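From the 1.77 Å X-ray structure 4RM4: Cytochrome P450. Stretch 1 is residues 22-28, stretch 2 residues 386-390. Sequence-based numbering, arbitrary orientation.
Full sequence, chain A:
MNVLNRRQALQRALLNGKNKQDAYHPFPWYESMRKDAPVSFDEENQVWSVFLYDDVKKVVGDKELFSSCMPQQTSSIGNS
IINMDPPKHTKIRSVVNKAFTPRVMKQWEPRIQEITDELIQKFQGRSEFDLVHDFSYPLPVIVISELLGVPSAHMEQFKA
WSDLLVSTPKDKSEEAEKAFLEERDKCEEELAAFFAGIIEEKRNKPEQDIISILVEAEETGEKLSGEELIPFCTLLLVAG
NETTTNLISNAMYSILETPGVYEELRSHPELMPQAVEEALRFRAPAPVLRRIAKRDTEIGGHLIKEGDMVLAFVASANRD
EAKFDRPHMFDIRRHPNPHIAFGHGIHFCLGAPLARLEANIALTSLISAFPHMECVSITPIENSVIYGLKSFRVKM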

# COMPACT_ATOMS: atom_id res chain seq x y z
N ASP A 22 19.56 -5.53 -8.15
CA ASP A 22 18.72 -4.49 -8.73
C ASP A 22 17.73 -3.93 -7.70
O ASP A 22 17.87 -4.17 -6.50
CB ASP A 22 17.99 -5.03 -9.97
CG ASP A 22 17.17 -6.27 -9.67
OD1 ASP A 22 16.74 -6.44 -8.52
OD2 ASP A 22 16.96 -7.08 -10.60
N ALA A 23 16.74 -3.19 -8.19
CA ALA A 23 15.78 -2.52 -7.32
C ALA A 23 14.80 -3.49 -6.65
O ALA A 23 14.11 -3.12 -5.70
CB ALA A 23 15.01 -1.44 -8.09
N TYR A 24 14.74 -4.72 -7.15
CA TYR A 24 13.89 -5.73 -6.52
C TYR A 24 14.64 -6.48 -5.42
O TYR A 24 14.07 -7.38 -4.79
CB TYR A 24 13.32 -6.71 -7.55
CG TYR A 24 12.00 -7.32 -7.10
CD1 TYR A 24 10.90 -6.51 -6.84
CD2 TYR A 24 11.86 -8.69 -6.94
CE1 TYR A 24 9.69 -7.05 -6.43
CE2 TYR A 24 10.65 -9.25 -6.53
CZ TYR A 24 9.57 -8.43 -6.28
OH TYR A 24 8.37 -8.96 -5.86
N HIS A 25 15.90 -6.12 -5.20
CA HIS A 25 16.76 -6.89 -4.27
C HIS A 25 17.48 -5.99 -3.28
O HIS A 25 18.71 -6.02 -3.21
CB HIS A 25 17.77 -7.74 -5.05
CG HIS A 25 17.13 -8.76 -5.94
ND1 HIS A 25 16.77 -10.01 -5.49
CD2 HIS A 25 16.74 -8.70 -7.23
CE1 HIS A 25 16.21 -10.69 -6.48
NE2 HIS A 25 16.18 -9.91 -7.55
N PRO A 26 16.73 -5.21 -2.50
CA PRO A 26 17.36 -4.27 -1.56
C PRO A 26 17.76 -4.90 -0.23
O PRO A 26 18.40 -4.24 0.60
CB PRO A 26 16.26 -3.26 -1.32
CG PRO A 26 15.02 -4.07 -1.39
CD PRO A 26 15.26 -5.06 -2.51
N PHE A 27 17.38 -6.16 0.00
CA PHE A 27 17.48 -6.75 1.33
C PHE A 27 18.90 -6.98 1.85
O PHE A 27 19.17 -6.77 3.03
CB PHE A 27 16.59 -7.98 1.42
CG PHE A 27 15.15 -7.66 1.11
CD1 PHE A 27 14.37 -6.99 2.04
CD2 PHE A 27 14.61 -7.96 -0.13
CE1 PHE A 27 13.05 -6.65 1.75
CE2 PHE A 27 13.29 -7.62 -0.44
CZ PHE A 27 12.51 -6.96 0.51
N PRO A 28 19.82 -7.40 0.97
CA PRO A 28 21.22 -7.41 1.40
C PRO A 28 21.72 -6.05 1.89
O PRO A 28 22.43 -5.99 2.90
CB PRO A 28 21.96 -7.87 0.14
CG PRO A 28 20.98 -8.75 -0.56
CD PRO A 28 19.63 -8.06 -0.34
N ILE A 386 8.99 2.93 -3.27
CA ILE A 386 8.06 1.90 -3.73
C ILE A 386 8.80 0.57 -3.90
O ILE A 386 9.93 0.56 -4.36
CB ILE A 386 7.44 2.30 -5.08
CG1 ILE A 386 6.62 3.58 -4.93
CG2 ILE A 386 6.59 1.18 -5.65
CD1 ILE A 386 5.97 4.06 -6.21
N TYR A 387 8.17 -0.53 -3.48
CA TYR A 387 8.74 -1.85 -3.73
C TYR A 387 7.74 -2.75 -4.45
O TYR A 387 6.74 -3.18 -3.88
CB TYR A 387 9.21 -2.53 -2.43
CG TYR A 387 9.89 -3.85 -2.69
CD1 TYR A 387 11.17 -3.91 -3.23
CD2 TYR A 387 9.22 -5.05 -2.46
CE1 TYR A 387 11.79 -5.13 -3.51
CE2 TYR A 387 9.83 -6.26 -2.72
CZ TYR A 387 11.10 -6.30 -3.24
OH TYR A 387 11.68 -7.52 -3.50
N GLY A 388 8.00 -3.04 -5.72
CA GLY A 388 7.11 -3.89 -6.49
C GLY A 388 7.58 -4.08 -7.91
O GLY A 388 8.73 -3.78 -8.23
N LEU A 389 6.68 -4.55 -8.76
CA LEU A 389 7.00 -4.96 -10.12
C LEU A 389 6.20 -4.18 -11.17
O LEU A 389 5.00 -3.97 -11.01
CB LEU A 389 6.73 -6.47 -10.28
CG LEU A 389 7.56 -7.41 -9.40
CD1 LEU A 389 7.11 -8.83 -9.58
CD2 LEU A 389 9.03 -7.24 -9.76
N LYS A 390 6.89 -3.74 -12.21
CA LYS A 390 6.26 -3.13 -13.38
C LYS A 390 5.64 -4.22 -14.26
O LYS A 390 4.60 -4.02 -14.90
CB LYS A 390 7.31 -2.35 -14.18
CG LYS A 390 6.75 -1.62 -15.39
CD LYS A 390 7.86 -1.22 -16.37
CE LYS A 390 7.28 -0.56 -17.62
NZ LYS A 390 6.13 -1.34 -18.16

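Two tyrosines, stacked ring on ring, join a turn early in the chain to a segment near its end, and together the two stretches bury 312 Å² of surface. Stretch 2 begins with Ile 386, which lies out of reach of stretch 1. Tyr 387 follows and makes most of the contact. Its CA-to-CB bond points sideways, but with chi1 in the t well the ring extends to the turn, where its OH donates a hydrogen bond to the backbone carbonyl of Tyr 24 (OH to O, 2.7 Å). The phenol thus brings a polar tip to the backbone carbonyl of a buried residue and a flat apolar ring to its neighbours. That ring forms an offset stack with the Tyr 24 ring, centroids 4.7 Å apart and planes 8° from parallel. Phe 27 turns its edge toward a face of Tyr 387, with planes at 77°, and Pro 26 CD packs 3.6 Å from Tyr 387 CE1. At Gly 388 there is no side chain; its carbonyl O lies 3.8 Å from Tyr 24 CD1. Leu 389 then sets its methyl CD2 over the Tyr 24 face opposite Tyr 387, 3.6 Å from the ring centroid, a CH-pi contact. Tyr 24 is therefore sandwiched between a ring and a methyl. Exposed Lys 390, at the corner, takes no part.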